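Local coordinates for protein peroxiredoxin (Clostridioides difficile, PDB 6TSB) that hydrolyses chitin through this family 18 glycoside hydrolase domain of a bifunctional spore coat protein whose peroxiredoxin part probably reduces peroxides, at residues A[176-181]-A[203-208]; A[181-186]-A[241-246]; A[220-225]-A[257-262]. One frame throughout, in Å; residues are numbered along the deposited sequence.

Contact 1 of 3, residues A[176-181]-A[203-208]; sequences SVAGTG and NLMSYD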
ATOM      1  N   SER A 176      21.180 -15.035 -27.603  1.00 34.71           N
ATOM      2  CA  SER A 176      20.464 -15.282 -26.345  1.00 38.39           C
ATOM      3  C   SER A 176      19.362 -16.296 -26.620  1.00 36.58           C
ATOM      4  O   SER A 176      19.004 -16.503 -27.768  1.00 40.02           O
ATOM      5  CB  SER A 176      19.930 -13.998 -25.743  1.00 39.64           C
ATOM      6  OG  SER A 176      18.930 -13.388 -26.575  1.00 42.42           O
ATOM      7  N   VAL A 177      18.868 -16.901 -25.567  1.00 36.21           N
ATOM      8  CA  VAL A 177      17.854 -17.972 -25.619  1.00 36.89           C
ATOM      9  C   VAL A 177      16.860 -17.576 -24.552  1.00 37.68           C
ATOM     10  O   VAL A 177      17.301 -17.182 -23.474  1.00 42.51           O
ATOM     11  CB  VAL A 177      18.531 -19.318 -25.325  1.00 43.44           C
ATOM     12  CG1 VAL A 177      17.528 -20.410 -24.974  1.00 44.43           C
ATOM     13  CG2 VAL A 177      19.425 -19.722 -26.488  1.00 46.82           C
ATOM     14  N   ALA A 178      15.587 -17.608 -24.887  1.00 41.99           N
ATOM     15  CA  ALA A 178      14.472 -17.413 -23.950  1.00 42.93           C
ATOM     16  C   ALA A 178      14.082 -18.790 -23.449  1.00 43.07           C
ATOM     17  O   ALA A 178      13.797 -19.643 -24.315  1.00 46.05           O
ATOM     18  CB  ALA A 178      13.301 -16.748 -24.643  1.00 42.94           C
ATOM     19  N   GLY A 179      14.062 -18.975 -22.127  1.00 43.99           N
ATOM     20  CA  GLY A 179      13.600 -20.220 -21.493  1.00 46.62           C
ATOM     21  C   GLY A 179      13.190 -20.034 -20.043  1.00 47.40           C
ATOM     22  O   GLY A 179      13.218 -18.906 -19.561  1.00 42.42           O
ATOM     23  N   THR A 180      12.764 -21.120 -19.402  1.00 51.77           N
ATOM     24  CA  THR A 180      12.350 -21.151 -17.985  1.00 51.01           C
ATOM     25  C   THR A 180      13.454 -21.843 -17.197  1.00 54.92           C
ATOM     26  O   THR A 180      14.444 -22.306 -17.818  1.00 53.66           O
ATOM     27  CB  THR A 180      10.992 -21.832 -17.837  1.00 56.45           C
ATOM     28  OG1 THR A 180      11.213 -23.220 -18.067  1.00 58.86           O
ATOM     29  CG2 THR A 180       9.959 -21.284 -18.797  1.00 54.94           C
ATOM     30  N   GLY A 181      13.312 -21.847 -15.874  1.00 55.09           N
ATOM     31  CA  GLY A 181      14.270 -22.473 -14.953  1.00 51.81           C
ATOM     32  C   GLY A 181      13.638 -23.668 -14.278  1.00 47.84           C
ATOM     33  O   GLY A 181      14.215 -24.139 -13.287  1.00 55.54           O
ATOM     34  N   ASN A 203      17.598 -15.680 -21.160  1.00 42.15           N
ATOM     35  CA  ASN A 203      16.504 -14.735 -20.853  1.00 38.12           C
ATOM     36  C   ASN A 203      15.461 -15.543 -20.092  1.00 42.95           C
ATOM     37  O   ASN A 203      14.570 -16.212 -20.728  1.00 41.70           O
ATOM     38  CB  ASN A 203      15.949 -14.026 -22.102  1.00 41.25           C
ATOM     39  CG  ASN A 203      16.971 -13.154 -22.816  1.00 47.79           C
ATOM     40  OD1 ASN A 203      18.119 -13.017 -22.356  1.00 44.99           O
ATOM     41  ND2 ASN A 203      16.577 -12.605 -23.964  1.00 39.43           N
ATOM     42  N   LEU A 204      15.590 -15.512 -18.766  1.00 41.98           N
ATOM     43  CA  LEU A 204      14.737 -16.316 -17.874  1.00 41.35           C
ATOM     44  C   LEU A 204      13.342 -15.710 -17.898  1.00 38.61           C
ATOM     45  O   LEU A 204      13.162 -14.627 -17.343  1.00 41.64           O
ATOM     46  CB  LEU A 204      15.350 -16.361 -16.465  1.00 43.15           C
ATOM     47  CG  LEU A 204      14.415 -16.853 -15.357  1.00 44.53           C
ATOM     48  CD1 LEU A 204      13.825 -18.204 -15.683  1.00 46.68           C
ATOM     49  CD2 LEU A 204      15.144 -16.899 -14.025  1.00 49.66           C
ATOM     50  N   MET A 205      12.387 -16.447 -18.433  1.00 43.28           N
ATOM     51  CA  MET A 205      10.959 -16.043 -18.499  1.00 45.46           C
ATOM     52  C   MET A 205      10.269 -16.446 -17.201  1.00 48.10           C
ATOM     53  O   MET A 205       9.487 -17.413 -17.174  1.00 45.46           O
ATOM     54  CB  MET A 205      10.278 -16.645 -19.725  1.00 47.48           C
ATOM     55  CG  MET A 205      10.866 -16.027 -21.010  1.00 59.53           C
ATOM     56  SD  MET A 205      10.034 -16.515 -22.534  1.00 73.23           S
ATOM     57  CE  MET A 205      10.050 -18.310 -22.363  1.00 54.49           C
ATOM     58  N   SER A 206      10.574 -15.681 -16.162  1.00 48.13           N
ATOM     59  CA  SER A 206      10.173 -15.934 -14.762  1.00 45.38           C
ATOM     60  C   SER A 206       8.796 -15.330 -14.556  1.00 48.90           C
ATOM     61  O   SER A 206       8.696 -14.428 -13.724  1.00 58.43           O
ATOM     62  CB  SER A 206      11.215 -15.378 -13.818  1.00 47.13           C
ATOM     63  OG  SER A 206      11.940 -14.297 -14.395  1.00 50.78           O
ATOM     64  N   TYR A 207       7.805 -15.780 -15.338  1.00 47.59           N
ATOM     65  CA  TYR A 207       6.397 -15.306 -15.296  1.00 43.27           C
ATOM     66  C   TYR A 207       5.511 -16.355 -15.951  1.00 48.96           C
ATOM     67  O   TYR A 207       6.016 -17.427 -16.285  1.00 50.90           O
ATOM     68  CB  TYR A 207       6.234 -13.926 -15.936  1.00 44.66           C
ATOM     69  CG  TYR A 207       6.926 -13.731 -17.260  1.00 47.76           C
ATOM     70  CD1 TYR A 207       6.369 -14.196 -18.445  1.00 47.11           C
ATOM     71  CD2 TYR A 207       8.144 -13.066 -17.327  1.00 44.38           C
ATOM     72  CE1 TYR A 207       7.005 -14.001 -19.663  1.00 45.64           C
ATOM     73  CE2 TYR A 207       8.794 -12.886 -18.534  1.00 44.59           C
ATOM     74  CZ  TYR A 207       8.229 -13.362 -19.700  1.00 43.10           C
ATOM     75  OH  TYR A 207       8.903 -13.195 -20.866  1.00 50.03           O
ATOM     76  N   ASP A 208       4.213 -16.091 -16.021  1.00 49.30           N
ATOM     77  CA  ASP A 208       3.193 -17.022 -16.571  1.00 55.11           C
ATOM     78  C   ASP A 208       3.122 -18.324 -15.766  1.00 55.57           C
ATOM     79  O   ASP A 208       2.586 -19.299 -16.312  1.00 60.58           O
ATOM     80  CB  ASP A 208       3.456 -17.325 -18.046  1.00 58.31           C
ATOM     81  CG  ASP A 208       2.959 -16.245 -18.988  1.00 62.67           C
ATOM     82  OD1 ASP A 208       1.999 -15.539 -18.619  1.00 62.69           O
ATOM     83  OD2 ASP A 208       3.538 -16.122 -20.090  1.00 74.40           O
TER

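Contact 2 of 3, residues A[181-186]-A[241-246]; sequences GDRGYI and VRNLEN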
ATOM      1  N   GLY A 181      13.312 -21.847 -15.874  1.00 55.09           N
ATOM      2  CA  GLY A 181      14.270 -22.473 -14.953  1.00 51.81           C
ATOM      3  C   GLY A 181      13.638 -23.668 -14.278  1.00 47.84           C
ATOM      4  O   GLY A 181      14.215 -24.139 -13.287  1.00 55.54           O
ATOM      5  N   ASP A 182      12.486 -24.133 -14.755  1.00 42.83           N
ATOM      6  CA  ASP A 182      11.791 -25.262 -14.085  1.00 52.11           C
ATOM      7  C   ASP A 182      12.511 -26.573 -14.442  1.00 55.73           C
ATOM      8  O   ASP A 182      13.392 -26.548 -15.342  1.00 52.70           O
ATOM      9  CB  ASP A 182      10.286 -25.236 -14.352  1.00 59.01           C
ATOM     10  CG  ASP A 182       9.829 -25.805 -15.680  1.00 66.48           C
ATOM     11  OD1 ASP A 182      10.672 -26.027 -16.553  1.00 75.41           O
ATOM     12  OD2 ASP A 182       8.616 -26.029 -15.815  1.00 84.21           O
ATOM     13  N   ARG A 183      12.173 -27.647 -13.718  1.00 61.27           N
ATOM     14  CA  ARG A 183      12.877 -28.958 -13.736  1.00 65.05           C
ATOM     15  C   ARG A 183      12.756 -29.562 -15.137  1.00 53.55           C
ATOM     16  O   ARG A 183      13.788 -29.923 -15.695  1.00 49.31           O
ATOM     17  CB  ARG A 183      12.293 -29.916 -12.683  1.00 74.59           C
ATOM     18  CG  ARG A 183      12.568 -29.524 -11.233  1.00 94.97           C
ATOM     19  CD  ARG A 183      13.901 -29.937 -10.601  1.00 95.45           C
ATOM     20  NE  ARG A 183      14.103 -29.286  -9.305  1.00100.91           N
ATOM     21  CZ  ARG A 183      13.454 -29.583  -8.174  1.00 99.65           C
ATOM     22  NH1 ARG A 183      12.548 -30.547  -8.140  1.00101.42           N
ATOM     23  NH2 ARG A 183      13.714 -28.906  -7.069  1.00 93.77           N
ATOM     24  N   GLY A 184      11.527 -29.680 -15.640  1.00 48.63           N
ATOM     25  CA  GLY A 184      11.205 -30.121 -17.009  1.00 53.14           C
ATOM     26  C   GLY A 184      12.106 -29.486 -18.059  1.00 54.76           C
ATOM     27  O   GLY A 184      12.575 -30.236 -18.933  1.00 63.32           O
ATOM     28  N   TYR A 185      12.336 -28.165 -18.005  1.00 48.55           N
ATOM     29  CA  TYR A 185      13.137 -27.429 -19.021  1.00 47.30           C
ATOM     30  C   TYR A 185      14.608 -27.851 -18.867  1.00 47.02           C
ATOM     31  O   TYR A 185      15.312 -28.040 -19.883  1.00 42.64           O
ATOM     32  CB  TYR A 185      12.929 -25.900 -18.959  1.00 43.66           C
ATOM     33  CG  TYR A 185      13.654 -25.122 -20.041  1.00 41.02           C
ATOM     34  CD1 TYR A 185      15.004 -24.829 -19.919  1.00 38.78           C
ATOM     35  CD2 TYR A 185      13.017 -24.701 -21.207  1.00 38.89           C
ATOM     36  CE1 TYR A 185      15.695 -24.160 -20.916  1.00 41.45           C
ATOM     37  CE2 TYR A 185      13.697 -24.016 -22.211  1.00 37.41           C
ATOM     38  CZ  TYR A 185      15.043 -23.769 -22.071  1.00 38.11           C
ATOM     39  OH  TYR A 185      15.752 -23.125 -23.031  1.00 45.93           O
ATOM     40  N   ILE A 186      15.097 -28.014 -17.643  1.00 44.95           N
ATOM     41  CA  ILE A 186      16.545 -28.300 -17.448  1.00 46.63           C
ATOM     42  C   ILE A 186      16.875 -29.720 -17.921  1.00 49.19           C
ATOM     43  O   ILE A 186      17.997 -29.898 -18.469  1.00 52.33           O
ATOM     44  CB  ILE A 186      16.976 -28.026 -16.006  1.00 49.90           C
ATOM     45  CG1 ILE A 186      16.979 -26.515 -15.769  1.00 51.16           C
ATOM     46  CG2 ILE A 186      18.344 -28.650 -15.714  1.00 47.84           C
ATOM     47  CD1 ILE A 186      16.478 -26.125 -14.428  1.00 50.49           C
ATOM     48  N   VAL A 241      16.122 -19.374 -10.925  1.00 44.00           N
ATOM     49  CA  VAL A 241      17.519 -18.860 -10.971  1.00 45.38           C
ATOM     50  C   VAL A 241      18.484 -19.895 -10.368  1.00 49.06           C
ATOM     51  O   VAL A 241      19.565 -20.099 -10.934  1.00 47.87           O
ATOM     52  CB  VAL A 241      17.633 -17.524 -10.247  1.00 45.09           C
ATOM     53  CG1 VAL A 241      19.041 -16.979 -10.370  1.00 47.85           C
ATOM     54  CG2 VAL A 241      16.602 -16.543 -10.768  1.00 49.30           C
ATOM     55  N   ARG A 242      18.119 -20.512  -9.247  1.00 45.75           N
ATOM     56  CA  ARG A 242      19.004 -21.493  -8.558  1.00 47.91           C
ATOM     57  C   ARG A 242      19.113 -22.760  -9.420  1.00 45.04           C
ATOM     58  O   ARG A 242      20.240 -23.239  -9.578  1.00 42.17           O
ATOM     59  CB  ARG A 242      18.489 -21.826  -7.149  1.00 42.40           C
ATOM     60  CG  ARG A 242      18.481 -20.649  -6.177  1.00 44.69           C
ATOM     61  CD  ARG A 242      19.740 -19.786  -6.184  1.00 48.23           C
ATOM     62  NE  ARG A 242      19.580 -18.672  -5.265  1.00 46.42           N
ATOM     63  CZ  ARG A 242      20.388 -17.627  -5.179  1.00 51.10           C
ATOM     64  NH1 ARG A 242      21.446 -17.529  -5.976  1.00 48.94           N
ATOM     65  NH2 ARG A 242      20.113 -16.670  -4.296  1.00 50.44           N
ATOM     66  N   ASN A 243      17.986 -23.282  -9.931  1.00 39.76           N
ATOM     67  CA  ASN A 243      17.972 -24.450 -10.843  1.00 40.86           C
ATOM     68  C   ASN A 243      18.915 -24.208 -12.027  1.00 44.75           C
ATOM     69  O   ASN A 243      19.762 -25.096 -12.312  1.00 51.66           O
ATOM     70  CB  ASN A 243      16.552 -24.756 -11.296  1.00 43.67           C
ATOM     71  CG  ASN A 243      15.693 -25.340 -10.202  1.00 47.17           C
ATOM     72  OD1 ASN A 243      16.185 -25.813  -9.170  1.00 52.89           O
ATOM     73  ND2 ASN A 243      14.400 -25.364 -10.451  1.00 51.27           N
ATOM     74  N   LEU A 244      18.823 -23.048 -12.691  1.00 46.14           N
ATOM     75  CA  LEU A 244      19.707 -22.744 -13.849  1.00 43.88           C
ATOM     76  C   LEU A 244      21.165 -22.671 -13.386  1.00 44.91           C
ATOM     77  O   LEU A 244      22.052 -23.119 -14.146  1.00 47.42           O
ATOM     78  CB  LEU A 244      19.284 -21.442 -14.531  1.00 43.08           C
ATOM     79  CG  LEU A 244      17.975 -21.512 -15.314  1.00 47.60           C
ATOM     80  CD1 LEU A 244      17.509 -20.129 -15.681  1.00 49.79           C
ATOM     81  CD2 LEU A 244      18.104 -22.356 -16.572  1.00 47.01           C
ATOM     82  N   GLU A 245      21.424 -22.101 -12.208  1.00 44.12           N
ATOM     83  CA  GLU A 245      22.820 -21.858 -11.719  1.00 49.31           C
ATOM     84  C   GLU A 245      23.520 -23.196 -11.424  1.00 49.17           C
ATOM     85  O   GLU A 245      24.702 -23.328 -11.784  1.00 48.87           O
ATOM     86  CB  GLU A 245      22.811 -20.961 -10.482  1.00 49.10           C
ATOM     87  CG  GLU A 245      22.687 -19.477 -10.825  1.00 54.71           C
ATOM     88  CD  GLU A 245      22.501 -18.567  -9.625  1.00 53.49           C
ATOM     89  OE1 GLU A 245      21.927 -19.031  -8.611  1.00 53.37           O
ATOM     90  OE2 GLU A 245      22.941 -17.420  -9.705  1.00 53.34           O
ATOM     91  N   ASN A 246      22.788 -24.141 -10.821  1.00 46.46           N
ATOM     92  CA  ASN A 246      23.274 -25.464 -10.360  1.00 47.53           C
ATOM     93  C   ASN A 246      23.404 -26.431 -11.547  1.00 53.18           C
ATOM     94  O   ASN A 246      24.257 -27.361 -11.424  1.00 56.21           O
ATOM     95  CB  ASN A 246      22.360 -26.025  -9.271  1.00 44.51           C
ATOM     96  CG  ASN A 246      22.534 -25.294  -7.961  1.00 41.40           C
ATOM     97  OD1 ASN A 246      23.620 -24.806  -7.670  1.00 41.69           O
ATOM     98  ND2 ASN A 246      21.463 -25.201  -7.192  1.00 36.61           N
TER

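Contact 3 of 3, residues A[220-225]-A[257-262]; sequences KHQANL and GIPFYG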
ATOM      1  N   LYS A 220      -3.511 -17.988  -8.315  1.00 80.29           N
ATOM      2  CA  LYS A 220      -2.227 -17.917  -7.583  1.00 74.70           C
ATOM      3  C   LYS A 220      -1.369 -16.857  -8.280  1.00 68.11           C
ATOM      4  O   LYS A 220      -1.847 -16.318  -9.307  1.00 59.62           O
ATOM      5  CB  LYS A 220      -1.556 -19.293  -7.574  1.00 83.53           C
ATOM      6  CG  LYS A 220      -2.442 -20.482  -7.214  1.00 90.04           C
ATOM      7  CD  LYS A 220      -3.010 -20.451  -5.808  1.00 94.43           C
ATOM      8  CE  LYS A 220      -2.886 -21.772  -5.075  1.00 96.05           C
ATOM      9  NZ  LYS A 220      -1.680 -21.791  -4.215  1.00 98.33           N
ATOM     10  N   HIS A 221      -0.166 -16.586  -7.762  1.00 53.28           N
ATOM     11  CA  HIS A 221       0.834 -15.681  -8.388  1.00 59.57           C
ATOM     12  C   HIS A 221       1.424 -16.315  -9.651  1.00 61.26           C
ATOM     13  O   HIS A 221       1.657 -17.560  -9.667  1.00 56.22           O
ATOM     14  CB  HIS A 221       1.991 -15.343  -7.450  1.00 56.35           C
ATOM     15  CG  HIS A 221       1.547 -14.823  -6.134  1.00 59.92           C
ATOM     16  ND1 HIS A 221       0.724 -13.726  -6.030  1.00 62.53           N
ATOM     17  CD2 HIS A 221       1.816 -15.236  -4.877  1.00 63.10           C
ATOM     18  CE1 HIS A 221       0.505 -13.476  -4.760  1.00 62.71           C
ATOM     19  NE2 HIS A 221       1.173 -14.386  -4.029  1.00 65.81           N
ATOM     20  N   GLN A 222       1.671 -15.456 -10.646  1.00 62.21           N
ATOM     21  CA  GLN A 222       2.252 -15.788 -11.973  1.00 57.81           C
ATOM     22  C   GLN A 222       3.779 -15.626 -11.925  1.00 53.74           C
ATOM     23  O   GLN A 222       4.420 -16.286 -12.752  1.00 54.31           O
ATOM     24  CB  GLN A 222       1.627 -14.919 -13.074  1.00 52.60           C
ATOM     25  CG  GLN A 222       2.144 -13.478 -13.126  1.00 53.51           C
ATOM     26  CD  GLN A 222       2.191 -12.917 -14.534  1.00 55.82           C
ATOM     27  OE1 GLN A 222       2.490 -13.623 -15.492  1.00 55.59           O
ATOM     28  NE2 GLN A 222       1.926 -11.628 -14.685  1.00 56.18           N
ATOM     29  N   ALA A 223       4.323 -14.784 -11.026  1.00 44.79           N
ATOM     30  CA  ALA A 223       5.752 -14.364 -10.987  1.00 42.62           C
ATOM     31  C   ALA A 223       6.265 -14.153  -9.536  1.00 46.03           C
ATOM     32  O   ALA A 223       7.138 -13.266  -9.300  1.00 43.44           O
ATOM     33  CB  ALA A 223       5.926 -13.119 -11.815  1.00 46.72           C
ATOM     34  N   ASN A 224       5.821 -14.990  -8.593  1.00 44.60           N
ATOM     35  CA  ASN A 224       6.265 -14.932  -7.174  1.00 49.70           C
ATOM     36  C   ASN A 224       7.792 -15.014  -7.124  1.00 48.70           C
ATOM     37  O   ASN A 224       8.366 -15.910  -7.769  1.00 53.49           O
ATOM     38  CB  ASN A 224       5.544 -15.976  -6.323  1.00 46.68           C
ATOM     39  CG  ASN A 224       5.669 -17.393  -6.839  1.00 52.26           C
ATOM     40  OD1 ASN A 224       4.880 -17.839  -7.692  1.00 44.78           O
ATOM     41  ND2 ASN A 224       6.602 -18.134  -6.254  1.00 54.05           N
ATOM     42  N   LEU A 225       8.456 -14.086  -6.436  1.00 47.39           N
ATOM     43  CA  LEU A 225       9.940 -14.134  -6.366  1.00 47.89           C
ATOM     44  C   LEU A 225      10.339 -15.304  -5.440  1.00 53.11           C
ATOM     45  O   LEU A 225      11.228 -16.084  -5.840  1.00 50.04           O
ATOM     46  CB  LEU A 225      10.492 -12.788  -5.912  1.00 42.53           C
ATOM     47  CG  LEU A 225      12.005 -12.728  -5.733  1.00 48.77           C
ATOM     48  CD1 LEU A 225      12.738 -13.101  -7.017  1.00 48.54           C
ATOM     49  CD2 LEU A 225      12.454 -11.356  -5.239  1.00 44.74           C
ATOM     50  N   GLY A 257      13.389 -11.882 -15.985  1.00 47.87           N
ATOM     51  CA  GLY A 257      12.241 -11.404 -16.767  1.00 46.59           C
ATOM     52  C   GLY A 257      11.120 -10.987 -15.848  1.00 47.32           C
ATOM     53  O   GLY A 257      10.757 -11.800 -14.963  1.00 41.57           O
ATOM     54  N   ILE A 258      10.599  -9.773 -16.058  1.00 48.82           N
ATOM     55  CA  ILE A 258       9.435  -9.210 -15.313  1.00 44.98           C
ATOM     56  C   ILE A 258       8.281  -9.015 -16.291  1.00 45.23           C
ATOM     57  O   ILE A 258       8.454  -8.378 -17.331  1.00 42.91           O
ATOM     58  CB  ILE A 258       9.840  -7.886 -14.653  1.00 48.76           C
ATOM     59  CG1 ILE A 258      11.122  -8.068 -13.831  1.00 49.61           C
ATOM     60  CG2 ILE A 258       8.694  -7.305 -13.825  1.00 47.79           C
ATOM     61  CD1 ILE A 258      11.749  -6.778 -13.400  1.00 53.52           C
ATOM     62  N   PRO A 259       7.060  -9.480 -15.952  1.00 41.13           N
ATOM     63  CA  PRO A 259       5.869  -9.215 -16.756  1.00 47.43           C
ATOM     64  C   PRO A 259       5.335  -7.795 -16.517  1.00 51.02           C
ATOM     65  O   PRO A 259       5.267  -7.413 -15.355  1.00 48.83           O
ATOM     66  CB  PRO A 259       4.847 -10.224 -16.220  1.00 47.21           C
ATOM     67  CG  PRO A 259       5.211 -10.354 -14.762  1.00 46.57           C
ATOM     68  CD  PRO A 259       6.730 -10.223 -14.730  1.00 45.92           C
ATOM     69  N   PHE A 260       5.006  -7.062 -17.594  1.00 46.09           N
ATOM     70  CA  PHE A 260       4.363  -5.726 -17.556  1.00 41.04           C
ATOM     71  C   PHE A 260       2.894  -5.928 -17.875  1.00 45.39           C
ATOM     72  O   PHE A 260       2.258  -5.060 -18.446  1.00 56.73           O
ATOM     73  CB  PHE A 260       5.038  -4.763 -18.524  1.00 39.33           C
ATOM     74  CG  PHE A 260       6.344  -4.198 -18.040  1.00 37.59           C
ATOM     75  CD1 PHE A 260       6.938  -4.630 -16.867  1.00 41.25           C
ATOM     76  CD2 PHE A 260       7.007  -3.245 -18.784  1.00 36.86           C
ATOM     77  CE1 PHE A 260       8.150  -4.084 -16.450  1.00 38.66           C
ATOM     78  CE2 PHE A 260       8.211  -2.696 -18.367  1.00 37.94           C
ATOM     79  CZ  PHE A 260       8.778  -3.115 -17.192  1.00 38.90           C
ATOM     80  N   TYR A 261       2.394  -7.098 -17.531  1.00 45.62           N
ATOM     81  CA  TYR A 261       0.959  -7.438 -17.609  1.00 50.32           C
ATOM     82  C   TYR A 261       0.594  -8.138 -16.308  1.00 53.25           C
ATOM     83  O   TYR A 261       1.522  -8.521 -15.583  1.00 60.54           O
ATOM     84  CB  TYR A 261       0.649  -8.371 -18.783  1.00 51.54           C
ATOM     85  CG  TYR A 261       1.396  -9.684 -18.784  1.00 47.67           C
ATOM     86  CD1 TYR A 261       2.694  -9.761 -19.253  1.00 48.57           C
ATOM     87  CD2 TYR A 261       0.791 -10.854 -18.352  1.00 51.81           C
ATOM     88  CE1 TYR A 261       3.390 -10.959 -19.258  1.00 50.49           C
ATOM     89  CE2 TYR A 261       1.458 -12.065 -18.375  1.00 48.20           C
ATOM     90  CZ  TYR A 261       2.771 -12.110 -18.818  1.00 53.91           C
ATOM     91  OH  TYR A 261       3.469 -13.278 -18.843  1.00 53.88           O
ATOM     92  N   GLY A 262      -0.709  -8.270 -16.063  1.00 56.66           N
ATOM     93  CA  GLY A 262      -1.317  -9.067 -14.989  1.00 54.73           C
ATOM     94  C   GLY A 262      -1.943 -10.310 -15.561  1.00 53.91           C
ATOM     95  O   GLY A 262      -2.367 -10.246 -16.713  1.00 52.28           O
TER

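Contact 1 of 3, residues A[176-181]-A[203-208]
V177, A178 and G179 run parallel to N203 and L204, as strands 174-179 and 201-204 of the TIM barrel of a family 18 chitinase, and M205 carries the pairing one step past the strand end. Three backbone hydrogen bonds join them. N203 N gives to V177 O at 2.8 Å and M205 N to G179 O, also at 2.8 Å, both almost straight. The reverse one, G179 N to N203 O at 3.1 Å, comes in from above the carbonyl plane, 37° out of it. A CA-H...O contact from A178 to N203 O adds to this ladder.

Polar side chains meet more loosely: S176 OG stands 3.6 Å from N203 ND2; the stronger partners are D135 for S176 OG and Y41 OH for N203 ND2. D135 belongs to the DxxDxDxE signature of the family, which ends at E139, against which M205 packs. N203 OD1 is buried with no partner in the model. F330 of the second subunit covers N203 and M205.

Carbon and sulfur contacts follow: L204 CD1 lies 3.7 Å from G181 N. M205 SD touches A178 CB at 3.9 Å, and the bend at chi3 (-52°) brings CE to 4.1 Å from G179 N.

Contact 2 of 3, residues A[181-186]-A[241-246]
G181 meets helix 237-246 at L244, their CA atoms 5.6 Å apart, where the chain leaving barrel strand 174-179 turns into the short helix 183-188. D182 is the N-cap of that helix: its OD1 accepts from Y185 N at 3.1 Å, on the syn side but 33° out of the carboxylate plane. The other segment is the last part of the helix that follows the neighbouring strand 201-204. This is therefore a junction between two consecutive beta-alpha units on the outside of the TIM barrel.

N243 carries most of the side-chain contact. Its CG lies beside its own backbone N, anti to the carbonyl carbon (chi1 -72°), and ND2 gives a hydrogen bond to G181 O at 3.1 Å with an N-H...O angle of 155°. The acceptor lies almost exactly in the amide plane. I186 crosses N243 at about a right angle and presses CD1 onto N243 CB at 3.4 Å, a tight fit. L244 adds apolar contact: its CG sits 3.8 Å from G181 CA, while I186 and L244 both rest on I192 of the next short helix. R183 NE lies equally far, 4.1 Å, from OD1 and ND2 of N243, and no bond is formed. Within helix 237-246, R242 NH1 and E245 OE1 form a salt bridge, and both residues also pack on the second subunit.

The polar link across the contact is a single amide-to-carbonyl bond, which gives G181 O a donor, and N243 and I186 pack tightly beside it. R183 is exposed and touches a crystal neighbour, so any effect of its charge on the N243 amide is probably weak and remains uncertain.

Contact 3 of 3, residues A[220-225]-A[257-262]
Q222 and P259 both come up against the ring of Y261. P259 CB lies over one face, 3.4 Å above the plane and offset toward the rim. The amide of Q222 approaches obliquely, its plane turned 62° from the ring, with OE1 3.4 Å from Y261 CE2. Neither polar end has its main partner in the other: Q222 OE1 accepts from D208 N, and Y261 OH is bonded to D208 OD1, so one aspartate holds both groups in place. Q222 and P259 slide past each other in opposite directions, and Q222 NE2 reaches P259 CG at 3.5 Å. Q222 CG lies between the backbone N and carbonyl carbon (chi1 77°), and a bend at chi2 turns CD from there.

In the fold, 220-225 belongs to the long loop after barrel strand 201-204, and 257-262 to the next parallel strand of the TIM barrel, 254-264. G257, I258 and P259 continue that sheet into a parallel ladder with a strand of the second subunit. K317 NZ of the second subunit gives to A223 O, and S307 OG of the second subunit accepts from Q222 N. Within the chain, A223 CB meets P259 CG at 4.1 Å.

Contacts 1 and 2 share G181, and their centres lie 10 Å apart: strand 174-179 runs into helix 183-188, and strand 201-204 leads to helix 237-246. They also touch through L204 CD2 and V241 CG2, 3.6 Å apart. Contact 3 lies 12 Å from contact 1, centre to centre, one strand further round the barrel, where S206 OG probably bonds G257 O at 2.8 Å. Contacts 2 and 3 do not touch, nearest atoms about 6 Å apart. Contact 1 borders E139 of the family signature, consistent with the barrel's active-site end. A PEG, probably from crystallisation, binds T180 and, weakly, D182; the Y261 side chain of contact 3 is about 4 Å from a PEG.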